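Local coordinates for pyruvate kinase (Toxoplasma gondii, PDB 3GG8), which catalyses the last step of glycolysis, transferring the phosphoryl group of phosphoenolpyruvate to ADP to give pyruvate and ATP, at residues 91-96 and 477-482; 35-40 and 429-434; 437-440 and 444-447; 317-322 and 357-362. All coordinates share one frame; numbering follows the deposited sequence.

Contact 1 of 4, residues 91-96 and 477-482; sequences RPEARL and KERELV
The carboxylate of E93 lies over one face of the R479 guanidinium. E93 CD stands 3.7 Å above the plane of the R479 group, displaced toward the rim on the NH2 side. The two flat groups are tilted 35° from each other, so they are not stacked parallel. The nearest atoms are E93 OE2 and R479 NH2, 3.1 Å apart. This is a salt bridge of charges alone. OE2 sits well out of the guanidinium plane, and no N-H points at it. R479 CZ is 3.6 Å from E93 OE2.

The two side chains come from opposite directions and span backbones whose nearest CA atoms, of E93 and R479, are 12.7 Å apart. The E93 chain is extended beyond CG, with chi2 at 170°, and this carries OE2 across the gap.

E93 sits in a type I beta turn from R91 to A94, between helix 74-90 and strand 97-101 of the barrel. R479 is the first residue to leave helical geometry after helix 465-478 of the alpha/beta domain. The pair therefore bridges two domains at the protein surface. The turn is tied to its own domain by R91, which forms a salt bridge with D59. R95 also reaches the alpha/beta domain, through a hydrogen bond to Q458.

Both partners are exposed, and the segments bury just 69 Å² between them. A salt bridge without a directed N-H, in contact with solvent, is probably weak and adaptable. It probably supplies charge attraction across the domain boundary and would do little to fix the rotation of either group.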
loop_
_atom_site.group_PDB
_atom_site.type_symbol
_atom_site.label_atom_id
_atom_site.label_comp_id
_atom_site.label_asym_id
_atom_site.label_seq_id
_atom_site.Cartn_x
_atom_site.Cartn_y
_atom_site.Cartn_z
ATOM N N ARG C 91 -26.469 -7.598 40.485
ATOM C CA ARG C 91 -25.327 -7.711 39.584
ATOM C C ARG C 91 -24.360 -6.561 39.862
ATOM O O ARG C 91 -24.407 -5.527 39.187
ATOM C CB ARG C 91 -25.784 -7.687 38.121
ATOM C CG ARG C 91 -26.720 -8.826 37.729
ATOM C CD ARG C 91 -25.979 -10.147 37.531
ATOM N NE ARG C 91 -26.892 -11.258 37.264
ATOM C CZ ARG C 91 -27.488 -12.002 38.200
ATOM N NH1 ARG C 91 -27.291 -11.768 39.497
ATOM N NH2 ARG C 91 -28.297 -12.987 37.837
ATOM N N PRO C 92 -23.487 -6.730 40.876
ATOM C CA PRO C 92 -22.626 -5.627 41.310
ATOM C C PRO C 92 -21.528 -5.291 40.301
ATOM O O PRO C 92 -20.880 -4.250 40.428
ATOM C CB PRO C 92 -22.011 -6.139 42.614
ATOM C CG PRO C 92 -22.753 -7.394 42.956
ATOM C CD PRO C 92 -23.251 -7.945 41.671
ATOM N N GLU C 93 -21.334 -6.145 39.298
ATOM C CA GLU C 93 -20.298 -5.887 38.305
ATOM C C GLU C 93 -20.791 -5.109 37.100
ATOM O O GLU C 93 -19.978 -4.540 36.366
ATOM C CB GLU C 93 -19.591 -7.173 37.889
ATOM C CG GLU C 93 -18.558 -7.608 38.917
ATOM C CD GLU C 93 -18.011 -8.993 38.670
ATOM O OE1 GLU C 93 -18.184 -9.522 37.545
ATOM O OE2 GLU C 93 -17.400 -9.549 39.611
ATOM N N ALA C 94 -22.113 -5.070 36.916
ATOM C CA ALA C 94 -22.728 -4.351 35.805
ATOM C C ALA C 94 -22.890 -2.870 36.142
ATOM O O ALA C 94 -23.350 -2.514 37.236
ATOM C CB ALA C 94 -24.061 -4.960 35.450
ATOM N N ARG C 95 -22.477 -2.014 35.213
ATOM C CA ARG C 95 -22.532 -0.567 35.407
ATOM C C ARG C 95 -23.348 0.052 34.287
ATOM O O ARG C 95 -22.844 0.853 33.494
ATOM C CB ARG C 95 -21.135 0.035 35.467
ATOM C CG ARG C 95 -20.310 -0.490 36.616
ATOM C CD ARG C 95 -20.937 -0.112 37.951
ATOM N NE ARG C 95 -20.089 -0.469 39.079
ATOM C CZ ARG C 95 -18.995 0.205 39.417
ATOM N NH1 ARG C 95 -18.618 1.257 38.697
ATOM N NH2 ARG C 95 -18.269 -0.180 40.462
ATOM N N LEU C 96 -24.612 -0.350 34.238
ATOM C CA LEU C 96 -25.564 0.077 33.232
ATOM C C LEU C 96 -25.648 1.594 33.186
ATOM O O LEU C 96 -25.717 2.251 34.228
ATOM C CB LEU C 96 -26.951 -0.475 33.586
ATOM C CG LEU C 96 -27.189 -1.978 33.535
ATOM C CD1 LEU C 96 -28.514 -2.309 34.209
ATOM C CD2 LEU C 96 -27.192 -2.456 32.087
ATOM N N LYS C 477 -6.851 -12.991 35.173
ATOM C CA LYS C 477 -6.323 -14.366 35.231
ATOM C C LYS C 477 -7.148 -15.263 36.173
ATOM O O LYS C 477 -7.270 -16.474 35.955
ATOM C CB LYS C 477 -4.835 -14.330 35.630
ATOM C CG LYS C 477 -4.064 -15.654 35.579
ATOM C CD LYS C 477 -2.704 -15.468 36.262
ATOM C CE LYS C 477 -2.266 -16.688 37.077
ATOM N NZ LYS C 477 -1.377 -17.646 36.330
ATOM N N GLU C 478 -7.716 -14.657 37.215
ATOM C CA GLU C 478 -8.578 -15.361 38.172
ATOM C C GLU C 478 -9.954 -15.660 37.572
ATOM O O GLU C 478 -10.582 -16.662 37.914
ATOM C CB GLU C 478 -8.706 -14.563 39.477
ATOM C CG GLU C 478 -7.410 -14.525 40.298
ATOM C CD GLU C 478 -7.498 -13.655 41.553
ATOM O OE1 GLU C 478 -8.382 -12.772 41.617
ATOM O OE2 GLU C 478 -6.675 -13.858 42.476
ATOM N N ARG C 479 -10.399 -14.786 36.672
ATOM C CA ARG C 479 -11.660 -14.943 35.944
ATOM C C ARG C 479 -11.505 -15.738 34.638
ATOM O O ARG C 479 -12.430 -15.800 33.821
ATOM C CB ARG C 479 -12.274 -13.571 35.664
ATOM C CG ARG C 479 -12.510 -12.764 36.923
ATOM C CD ARG C 479 -13.797 -12.009 36.831
ATOM N NE ARG C 479 -14.052 -11.252 38.050
ATOM C CZ ARG C 479 -14.135 -9.928 38.105
ATOM N NH1 ARG C 479 -14.000 -9.198 36.996
ATOM N NH2 ARG C 479 -14.366 -9.334 39.268
ATOM N N GLU C 480 -10.329 -16.340 34.464
ATOM C CA GLU C 480 -9.986 -17.165 33.304
ATOM C C GLU C 480 -10.132 -16.466 31.948
ATOM O O GLU C 480 -10.419 -17.105 30.941
ATOM C CB GLU C 480 -10.731 -18.511 33.342
ATOM C CG GLU C 480 -10.109 -19.522 34.306
ATOM C CD GLU C 480 -10.978 -20.745 34.548
ATOM O OE1 GLU C 480 -12.159 -20.744 34.133
ATOM O OE2 GLU C 480 -10.479 -21.712 35.167
ATOM N N LEU C 481 -9.918 -15.150 31.947
ATOM C CA LEU C 481 -9.931 -14.331 30.736
ATOM C C LEU C 481 -8.566 -14.334 30.052
ATOM O O LEU C 481 -8.476 -14.305 28.821
ATOM C CB LEU C 481 -10.294 -12.886 31.079
ATOM C CG LEU C 481 -11.735 -12.377 31.207
ATOM C CD1 LEU C 481 -12.698 -13.360 31.898
ATOM C CD2 LEU C 481 -11.742 -11.015 31.916
ATOM N N VAL C 482 -7.504 -14.321 30.858
ATOM C CA VAL C 482 -6.143 -14.430 30.341
ATOM C C VAL C 482 -5.446 -15.583 31.041
ATOM O O VAL C 482 -5.807 -15.934 32.163
ATOM C CB VAL C 482 -5.336 -13.100 30.475
ATOM C CG1 VAL C 482 -5.994 -11.988 29.655
ATOM C CG2 VAL C 482 -5.158 -12.675 31.950
#

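Contact 2 of 4, residues 35-40 and 429-434; sequences AHRTRI and YRPMQP
R37 reaches end-on into the backbone of P431, with NH1 and NH2 both directed at one carbonyl oxygen. The contact joins the entry to the first strand of the (beta/alpha)8 barrel, 39-43, to the loop between helix 421-427 and strand 435-439 of the alpha/beta domain. P431 O lies near the guanidinium plane and accepts from both nitrogens. R37 NH1 is 3.1 Å from P431 O and comes in the plane of the carbonyl. R37 NH2 is 3.3 Å from P431 O and is tilted 29° from that plane.

The arginine chain folds at chi2 and chi3, which turns the guanidinium onto the loop. P434 lies over one face of the group, with its N displaced toward the rim. The chain curls round the arginine end, and the carbonyl of M432 also comes close.

The grip extends beyond the loop. R37 NH2 also donates to G453 O, and the backbone N of R37 bonds to E371 in helix 356-371. Y376 packs against the R37 side chain. One charged group thus gathers several backbone carbonyls at the domain boundary, and their partial negative charges would probably stabilise it. R37 NH2 makes one further, weak bond: Q433 O is 2.8 Å from it, but the N-H...O angle is only 117°.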
loop_
_atom_site.group_PDB
_atom_site.type_symbol
_atom_site.label_atom_id
_atom_site.label_comp_id
_atom_site.label_asym_id
_atom_site.label_seq_id
_atom_site.Cartn_x
_atom_site.Cartn_y
_atom_site.Cartn_z
ATOM N N ALA C 35 -19.857 -12.524 24.411
ATOM C CA ALA C 35 -18.613 -11.778 24.270
ATOM C C ALA C 35 -18.551 -10.901 23.002
ATOM O O ALA C 35 -17.473 -10.402 22.635
ATOM C CB ALA C 35 -17.411 -12.712 24.363
ATOM N N HIS C 36 -19.705 -10.698 22.356
ATOM C CA HIS C 36 -19.838 -9.716 21.264
ATOM C C HIS C 36 -19.385 -8.315 21.715
ATOM O O HIS C 36 -19.486 -7.964 22.903
ATOM C CB HIS C 36 -21.281 -9.657 20.771
ATOM C CG HIS C 36 -22.234 -9.106 21.785
ATOM N ND1 HIS C 36 -22.970 -9.911 22.625
ATOM C CD2 HIS C 36 -22.545 -7.832 22.119
ATOM C CE1 HIS C 36 -23.689 -9.155 23.435
ATOM N NE2 HIS C 36 -23.456 -7.891 23.144
ATOM N N ARG C 37 -18.894 -7.526 20.760
ATOM C CA ARG C 37 -18.300 -6.206 21.029
ATOM C C ARG C 37 -19.294 -5.039 20.959
ATOM O O ARG C 37 -19.204 -4.074 21.732
ATOM C CB ARG C 37 -17.123 -5.974 20.075
ATOM C CG ARG C 37 -16.306 -7.236 19.776
ATOM C CD ARG C 37 -15.450 -7.673 20.970
ATOM N NE ARG C 37 -14.519 -6.615 21.378
ATOM C CZ ARG C 37 -13.375 -6.330 20.757
ATOM N NH1 ARG C 37 -12.999 -7.036 19.699
ATOM N NH2 ARG C 37 -12.605 -5.339 21.194
ATOM N N THR C 38 -20.250 -5.133 20.040
ATOM C CA THR C 38 -21.348 -4.159 19.921
ATOM C C THR C 38 -22.161 -4.019 21.228
ATOM O O THR C 38 -22.443 -5.011 21.892
ATOM C CB THR C 38 -22.248 -4.505 18.676
ATOM O OG1 THR C 38 -21.410 -4.699 17.516
ATOM C CG2 THR C 38 -23.235 -3.410 18.379
ATOM N N ARG C 39 -22.483 -2.779 21.608
ATOM C CA ARG C 39 -23.218 -2.456 22.838
ATOM C C ARG C 39 -24.738 -2.467 22.602
ATOM O O ARG C 39 -25.205 -2.109 21.522
ATOM C CB ARG C 39 -22.831 -1.045 23.274
ATOM C CG ARG C 39 -21.666 -0.907 24.223
ATOM C CD ARG C 39 -20.521 -1.824 23.976
ATOM N NE ARG C 39 -20.613 -3.112 24.666
ATOM C CZ ARG C 39 -20.488 -3.304 25.981
ATOM N NH1 ARG C 39 -20.560 -4.532 26.461
ATOM N NH2 ARG C 39 -20.311 -2.288 26.823
ATOM N N ILE C 40 -25.521 -2.876 23.601
ATOM C CA ILE C 40 -26.972 -3.010 23.393
ATOM C C ILE C 40 -27.745 -2.030 24.277
ATOM O O ILE C 40 -27.555 -2.002 25.501
ATOM C CB ILE C 40 -27.461 -4.462 23.601
ATOM C CG1 ILE C 40 -26.808 -5.408 22.571
ATOM C CG2 ILE C 40 -28.982 -4.548 23.529
ATOM C CD1 ILE C 40 -27.049 -6.874 22.825
ATOM N N TYR C 429 -10.147 2.272 16.717
ATOM C CA TYR C 429 -9.347 1.456 15.792
ATOM C C TYR C 429 -9.828 0.018 15.669
ATOM O O TYR C 429 -9.211 -0.769 14.974
ATOM C CB TYR C 429 -7.844 1.582 16.086
ATOM C CG TYR C 429 -7.376 2.947 15.673
ATOM C CD1 TYR C 429 -7.104 3.221 14.330
ATOM C CD2 TYR C 429 -7.291 3.990 16.591
ATOM C CE1 TYR C 429 -6.723 4.478 13.919
ATOM C CE2 TYR C 429 -6.909 5.265 16.184
ATOM C CZ TYR C 429 -6.633 5.500 14.843
ATOM O OH TYR C 429 -6.259 6.748 14.400
ATOM N N ARG C 430 -10.949 -0.297 16.336
ATOM C CA ARG C 430 -11.585 -1.620 16.274
ATOM C C ARG C 430 -10.548 -2.753 16.396
ATOM O O ARG C 430 -10.317 -3.495 15.437
ATOM C CB ARG C 430 -12.436 -1.777 14.991
ATOM C CG ARG C 430 -13.658 -0.835 14.850
ATOM C CD ARG C 430 -14.792 -1.195 15.824
ATOM N NE ARG C 430 -15.996 -0.367 15.675
ATOM C CZ ARG C 430 -16.305 0.668 16.455
ATOM N NH1 ARG C 430 -17.434 1.352 16.256
ATOM N NH2 ARG C 430 -15.503 1.015 17.453
ATOM N N PRO C 431 -9.892 -2.871 17.569
ATOM C CA PRO C 431 -8.939 -3.970 17.707
ATOM C C PRO C 431 -9.688 -5.289 17.870
ATOM O O PRO C 431 -10.790 -5.321 18.442
ATOM C CB PRO C 431 -8.194 -3.626 18.996
ATOM C CG PRO C 431 -9.190 -2.838 19.790
ATOM C CD PRO C 431 -9.976 -2.056 18.794
ATOM N N MET C 432 -9.101 -6.352 17.339
ATOM C CA MET C 432 -9.607 -7.699 17.508
ATOM C C MET C 432 -9.584 -8.111 18.977
ATOM O O MET C 432 -10.408 -8.904 19.408
ATOM C CB MET C 432 -8.773 -8.665 16.666
ATOM C CG MET C 432 -9.086 -10.141 16.884
ATOM S SD MET C 432 -8.999 -11.061 15.346
ATOM C CE MET C 432 -7.228 -11.072 15.049
ATOM N N GLN C 433 -8.640 -7.572 19.740
ATOM C CA GLN C 433 -8.540 -7.864 21.170
ATOM C C GLN C 433 -9.591 -7.088 21.946
ATOM O O GLN C 433 -9.883 -5.923 21.607
ATOM C CB GLN C 433 -7.154 -7.495 21.726
ATOM C CG GLN C 433 -5.958 -8.244 21.125
ATOM C CD GLN C 433 -5.598 -7.768 19.727
ATOM O OE1 GLN C 433 -5.804 -6.600 19.381
ATOM N NE2 GLN C 433 -5.068 -8.678 18.905
ATOM N N PRO C 434 -10.154 -7.715 23.005
ATOM C CA PRO C 434 -11.021 -7.018 23.948
ATOM C C PRO C 434 -10.307 -5.839 24.595
ATOM O O PRO C 434 -9.101 -5.905 24.824
ATOM C CB PRO C 434 -11.287 -8.080 25.008
ATOM C CG PRO C 434 -11.135 -9.370 24.297
ATOM C CD PRO C 434 -10.002 -9.136 23.366
#

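Contact 3 of 4, residues 437-440 and 444-447; sequences ALSA and TIKH
In S439, OG lies opposite the backbone N (chi1 -167°), which places it against the methyl of T444 while its hydrogen bond goes to T417 O. In I445, CG1 is opposite the carbonyl carbon, and a chi2 of 122° swings CD1 over the end of the strand to meet S439. T444 puts CG2 on the strand side, and its OG1 goes to E418 O.

The touching atoms are few. S439 OG is 3.6 Å from T444 CG2. S439 CB is 3.6 Å from I445 CD1. I445 CD1 comes within 3.3 Å of S439 O, so the carbonyl and the CB of one serine both meet the end of the isoleucine. No hydrogen bond crosses between the segments.

The contact belongs to a beta-alpha-beta unit of the alpha/beta domain, made of strand 435-439, helix 442-447 and strand 454-458. The backbones come closest at S439 and I445, with CA atoms 6.5 Å apart. I445 also packs on T456 and Q458 of the next strand, so this one side chain touches both strands that the helix connects.

The hydroxyls find their hydrogen-bond partners outside the two segments. Both T417 and E418, which accept through their backbone oxygens, lie in the loop that follows strand 412-416. The chemistry is then divided. Two methyls of the helix meet the serine's CB, OG and carbonyl oxygen, while the buried hydroxyls are satisfied by the neighbouring loop and tie both elements to it.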
loop_
_atom_site.group_PDB
_atom_site.type_symbol
_atom_site.label_atom_id
_atom_site.label_comp_id
_atom_site.label_asym_id
_atom_site.label_seq_id
_atom_site.Cartn_x
_atom_site.Cartn_y
_atom_site.Cartn_z
ATOM N N ALA C 437 -11.319 -1.121 29.906
ATOM C CA ALA C 437 -11.136 0.238 30.375
ATOM C C ALA C 437 -11.157 0.280 31.903
ATOM O O ALA C 437 -12.125 -0.168 32.533
ATOM C CB ALA C 437 -12.211 1.125 29.801
ATOM N N LEU C 438 -10.086 0.816 32.491
ATOM C CA LEU C 438 -9.953 0.937 33.959
ATOM C C LEU C 438 -10.009 2.397 34.356
ATOM O O LEU C 438 -9.294 3.229 33.784
ATOM C CB LEU C 438 -8.646 0.314 34.444
ATOM C CG LEU C 438 -8.366 -1.142 34.033
ATOM C CD1 LEU C 438 -6.897 -1.478 34.241
ATOM C CD2 LEU C 438 -9.257 -2.123 34.795
ATOM N N SER C 439 -10.864 2.716 35.325
ATOM C CA SER C 439 -11.138 4.104 35.658
ATOM C C SER C 439 -11.579 4.251 37.113
ATOM O O SER C 439 -12.249 3.384 37.666
ATOM C CB SER C 439 -12.207 4.661 34.712
ATOM O OG SER C 439 -12.293 6.071 34.785
ATOM N N ALA C 440 -11.205 5.353 37.741
ATOM C CA ALA C 440 -11.674 5.597 39.098
ATOM C C ALA C 440 -12.970 6.394 39.053
ATOM O O ALA C 440 -13.675 6.501 40.049
ATOM C CB ALA C 440 -10.605 6.309 39.923
ATOM N N THR C 444 -17.432 8.257 34.020
ATOM C CA THR C 444 -16.657 7.742 32.884
ATOM C C THR C 444 -16.948 6.266 32.614
ATOM O O THR C 444 -17.186 5.888 31.472
ATOM C CB THR C 444 -15.137 7.992 33.043
ATOM O OG1 THR C 444 -14.865 9.366 32.772
ATOM C CG2 THR C 444 -14.310 7.168 32.060
ATOM N N ILE C 445 -16.931 5.434 33.650
ATOM C CA ILE C 445 -17.303 4.021 33.492
ATOM C C ILE C 445 -18.701 3.833 32.855
ATOM O O ILE C 445 -18.889 2.952 31.999
ATOM C CB ILE C 445 -17.175 3.268 34.833
ATOM C CG1 ILE C 445 -15.721 2.866 35.053
ATOM C CG2 ILE C 445 -18.065 2.016 34.884
ATOM C CD1 ILE C 445 -15.213 3.424 36.304
ATOM N N LYS C 446 -19.655 4.670 33.262
ATOM C CA LYS C 446 -21.007 4.673 32.697
ATOM C C LYS C 446 -21.045 5.146 31.229
ATOM O O LYS C 446 -21.739 4.551 30.404
ATOM C CB LYS C 446 -21.954 5.533 33.555
ATOM C CG LYS C 446 -22.153 5.042 34.997
ATOM C CD LYS C 446 -23.273 4.042 35.092
ATOM C CE LYS C 446 -23.534 3.601 36.516
ATOM N NZ LYS C 446 -24.173 4.665 37.335
ATOM N N HIS C 447 -20.305 6.208 30.914
ATOM C CA HIS C 447 -20.245 6.732 29.546
ATOM C C HIS C 447 -19.680 5.717 28.554
ATOM O O HIS C 447 -20.040 5.698 27.387
ATOM C CB HIS C 447 -19.439 8.034 29.493
ATOM C CG HIS C 447 -20.086 9.180 30.212
ATOM N ND1 HIS C 447 -19.362 10.127 30.906
ATOM C CD2 HIS C 447 -21.388 9.531 30.345
ATOM C CE1 HIS C 447 -20.186 11.021 31.418
ATOM N NE2 HIS C 447 -21.422 10.680 31.100
#

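Contact 4 of 4, residues 317-322 and 357-362; sequences ESMIKN and VITVET
M319 packs its thioether into helix 356-371, between T359 and T362, and carries most of the buried area. The tight part is the end of this side chain. M319 CE lies 3.5 Å from T362 OG1. M319 SD is 3.9 Å from T359 CG2, and the methyl of T362 is about as close to the sulfur. The methionine meets both threonines tip to tip. It runs straight through chi2 and then bends at chi3 (82°), which lays CE against the helix. P325 closes in on M319 and T362 from a loop.

The looser part is toward I358. That residue is partly exposed and adds little area, with I358 CG2 4.0 Å from M319 CE. At the other margin, a water links one backbone carbonyl to one side-chain hydroxyl. The water oxygen donates to M319 O at 2.6 Å. It also donates to T359 OG1, 3.2 Å from the water oxygen. No direct hydrogen bond joins the segments.

The contact sets the short 3-10 segment 317-320, which follows barrel strand 309-312, against helix 356-371, which comes after the last barrel strand and the short helix 348-351. It is packing on the outer layer of the barrel.

T362 OG1 donates to I358 O, 2.6 Å away, inside the helix. T362 N reaches the same oxygen from the opposite face. T359 OG1 bonds to F355 O, the residue just ahead of the helix. With their hydroxyls turned onto backbone carbonyls one turn back, the threonines can meet an apolar chain at little polar cost. The remaining polar link between the two segments passes through the water.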
loop_
_atom_site.group_PDB
_atom_site.type_symbol
_atom_site.label_atom_id
_atom_site.label_comp_id
_atom_site.label_asym_id
_atom_site.label_seq_id
_atom_site.Cartn_x
_atom_site.Cartn_y
_atom_site.Cartn_z
ATOM N N GLU C 317 -38.566 -5.532 15.199
ATOM C CA GLU C 317 -39.906 -5.134 15.614
ATOM C C GLU C 317 -40.936 -6.255 15.685
ATOM O O GLU C 317 -41.856 -6.194 16.511
ATOM C CB GLU C 317 -40.392 -3.890 14.854
ATOM C CG GLU C 317 -39.452 -2.701 15.138
ATOM C CD GLU C 317 -40.138 -1.341 15.314
ATOM O OE1 GLU C 317 -41.181 -1.116 14.658
ATOM O OE2 GLU C 317 -39.602 -0.487 16.089
ATOM N N SER C 318 -40.743 -7.306 14.887
ATOM C CA SER C 318 -41.654 -8.449 14.891
ATOM C C SER C 318 -41.579 -9.245 16.196
ATOM O O SER C 318 -42.483 -10.017 16.510
ATOM C CB SER C 318 -41.363 -9.374 13.710
ATOM O OG SER C 318 -40.211 -10.168 13.952
ATOM N N MET C 319 -40.494 -9.060 16.942
ATOM C CA MET C 319 -40.298 -9.768 18.214
ATOM C C MET C 319 -41.108 -9.194 19.384
ATOM O O MET C 319 -41.119 -9.757 20.484
ATOM C CB MET C 319 -38.808 -9.847 18.567
ATOM C CG MET C 319 -38.003 -10.728 17.620
ATOM S SD MET C 319 -36.342 -10.997 18.263
ATOM C CE MET C 319 -36.623 -12.329 19.429
ATOM N N ILE C 320 -41.763 -8.059 19.151
ATOM C CA ILE C 320 -42.774 -7.568 20.070
ATOM C C ILE C 320 -43.823 -8.668 20.301
ATOM O O ILE C 320 -44.385 -8.777 21.391
ATOM C CB ILE C 320 -43.440 -6.267 19.551
ATOM C CG1 ILE C 320 -42.464 -5.104 19.683
ATOM C CG2 ILE C 320 -44.739 -5.973 20.331
ATOM C CD1 ILE C 320 -42.808 -3.903 18.846
ATOM N N LYS C 321 -44.032 -9.500 19.276
ATOM C CA LYS C 321 -45.038 -10.564 19.280
ATOM C C LYS C 321 -44.503 -11.975 18.987
ATOM O O LYS C 321 -45.196 -12.959 19.210
ATOM C CB LYS C 321 -46.162 -10.206 18.290
ATOM C CG LYS C 321 -46.716 -8.766 18.476
ATOM C CD LYS C 321 -47.983 -8.682 19.349
ATOM C CE LYS C 321 -47.744 -8.897 20.871
ATOM N NZ LYS C 321 -48.236 -10.242 21.376
ATOM N N ASN C 322 -43.277 -12.076 18.486
ATOM C CA ASN C 322 -42.712 -13.362 18.071
ATOM C C ASN C 322 -41.384 -13.665 18.766
ATOM O O ASN C 322 -40.607 -12.752 19.020
ATOM C CB ASN C 322 -42.560 -13.398 16.543
ATOM C CG ASN C 322 -43.886 -13.155 15.808
ATOM O OD1 ASN C 322 -43.932 -12.424 14.829
ATOM N ND2 ASN C 322 -44.962 -13.778 16.277
ATOM N N VAL C 357 -36.429 -10.452 27.199
ATOM C CA VAL C 357 -35.088 -10.996 27.432
ATOM C C VAL C 357 -34.621 -11.841 26.252
ATOM O O VAL C 357 -33.458 -11.745 25.854
ATOM C CB VAL C 357 -34.867 -11.692 28.838
ATOM C CG1 VAL C 357 -36.031 -11.462 29.783
ATOM C CG2 VAL C 357 -34.550 -13.163 28.692
ATOM N N ILE C 358 -35.539 -12.631 25.681
ATOM C CA ILE C 358 -35.285 -13.354 24.438
ATOM C C ILE C 358 -34.874 -12.411 23.298
ATOM O O ILE C 358 -34.014 -12.759 22.485
ATOM C CB ILE C 358 -36.477 -14.285 24.044
ATOM C CG1 ILE C 358 -36.554 -15.463 25.024
ATOM C CG2 ILE C 358 -36.317 -14.808 22.614
ATOM C CD1 ILE C 358 -37.550 -16.564 24.656
ATOM N N THR C 359 -35.465 -11.219 23.246
ATOM C CA THR C 359 -35.088 -10.245 22.235
ATOM C C THR C 359 -33.646 -9.759 22.464
ATOM O O THR C 359 -32.890 -9.596 21.506
ATOM C CB THR C 359 -36.091 -9.061 22.143
ATOM O OG1 THR C 359 -37.427 -9.571 22.016
ATOM C CG2 THR C 359 -35.788 -8.180 20.929
ATOM N N VAL C 360 -33.263 -9.554 23.724
ATOM C CA VAL C 360 -31.899 -9.107 24.034
ATOM C C VAL C 360 -30.863 -10.180 23.703
ATOM O O VAL C 360 -29.797 -9.871 23.171
ATOM C CB VAL C 360 -31.716 -8.666 25.516
ATOM C CG1 VAL C 360 -30.287 -8.245 25.776
ATOM C CG2 VAL C 360 -32.636 -7.540 25.861
ATOM N N GLU C 361 -31.167 -11.431 24.028
ATOM C CA GLU C 361 -30.284 -12.549 23.675
ATOM C C GLU C 361 -30.124 -12.670 22.160
ATOM O O GLU C 361 -29.036 -12.967 21.666
ATOM C CB GLU C 361 -30.826 -13.885 24.211
ATOM C CG GLU C 361 -31.257 -13.887 25.671
ATOM C CD GLU C 361 -31.584 -15.284 26.180
ATOM O OE1 GLU C 361 -31.105 -15.640 27.288
ATOM O OE2 GLU C 361 -32.312 -16.026 25.483
ATOM N N THR C 362 -31.219 -12.469 21.439
ATOM C CA THR C 362 -31.243 -12.608 19.983
ATOM C C THR C 362 -30.366 -11.543 19.319
ATOM O O THR C 362 -29.582 -11.846 18.408
ATOM C CB THR C 362 -32.698 -12.581 19.448
ATOM O OG1 THR C 362 -33.432 -13.641 20.066
ATOM C CG2 THR C 362 -32.761 -12.730 17.936
HETATM O O HOH W 1 -40.410 -8.719 22.801
#

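Contacts 1 and 2 both cross from the barrel to the alpha/beta domain, with centres about 16 Å apart and nearest atoms about 7 Å apart. Contact 3 lies within the alpha/beta domain but reaches the same boundary. R95 CB of contact 1 is 3.7 Å from I445 CG2, and L96 O is 3.2 Å from K446 CD. Contact 2 runs straight into contact 3 along the chain, since 429-434 leads to strand 435-439. Contact 4 stays in the barrel. It meets contact 2 where I40 CD1 packs on V360 O at 4.1 Å, and its centre is about 30 Å from that of contact 3.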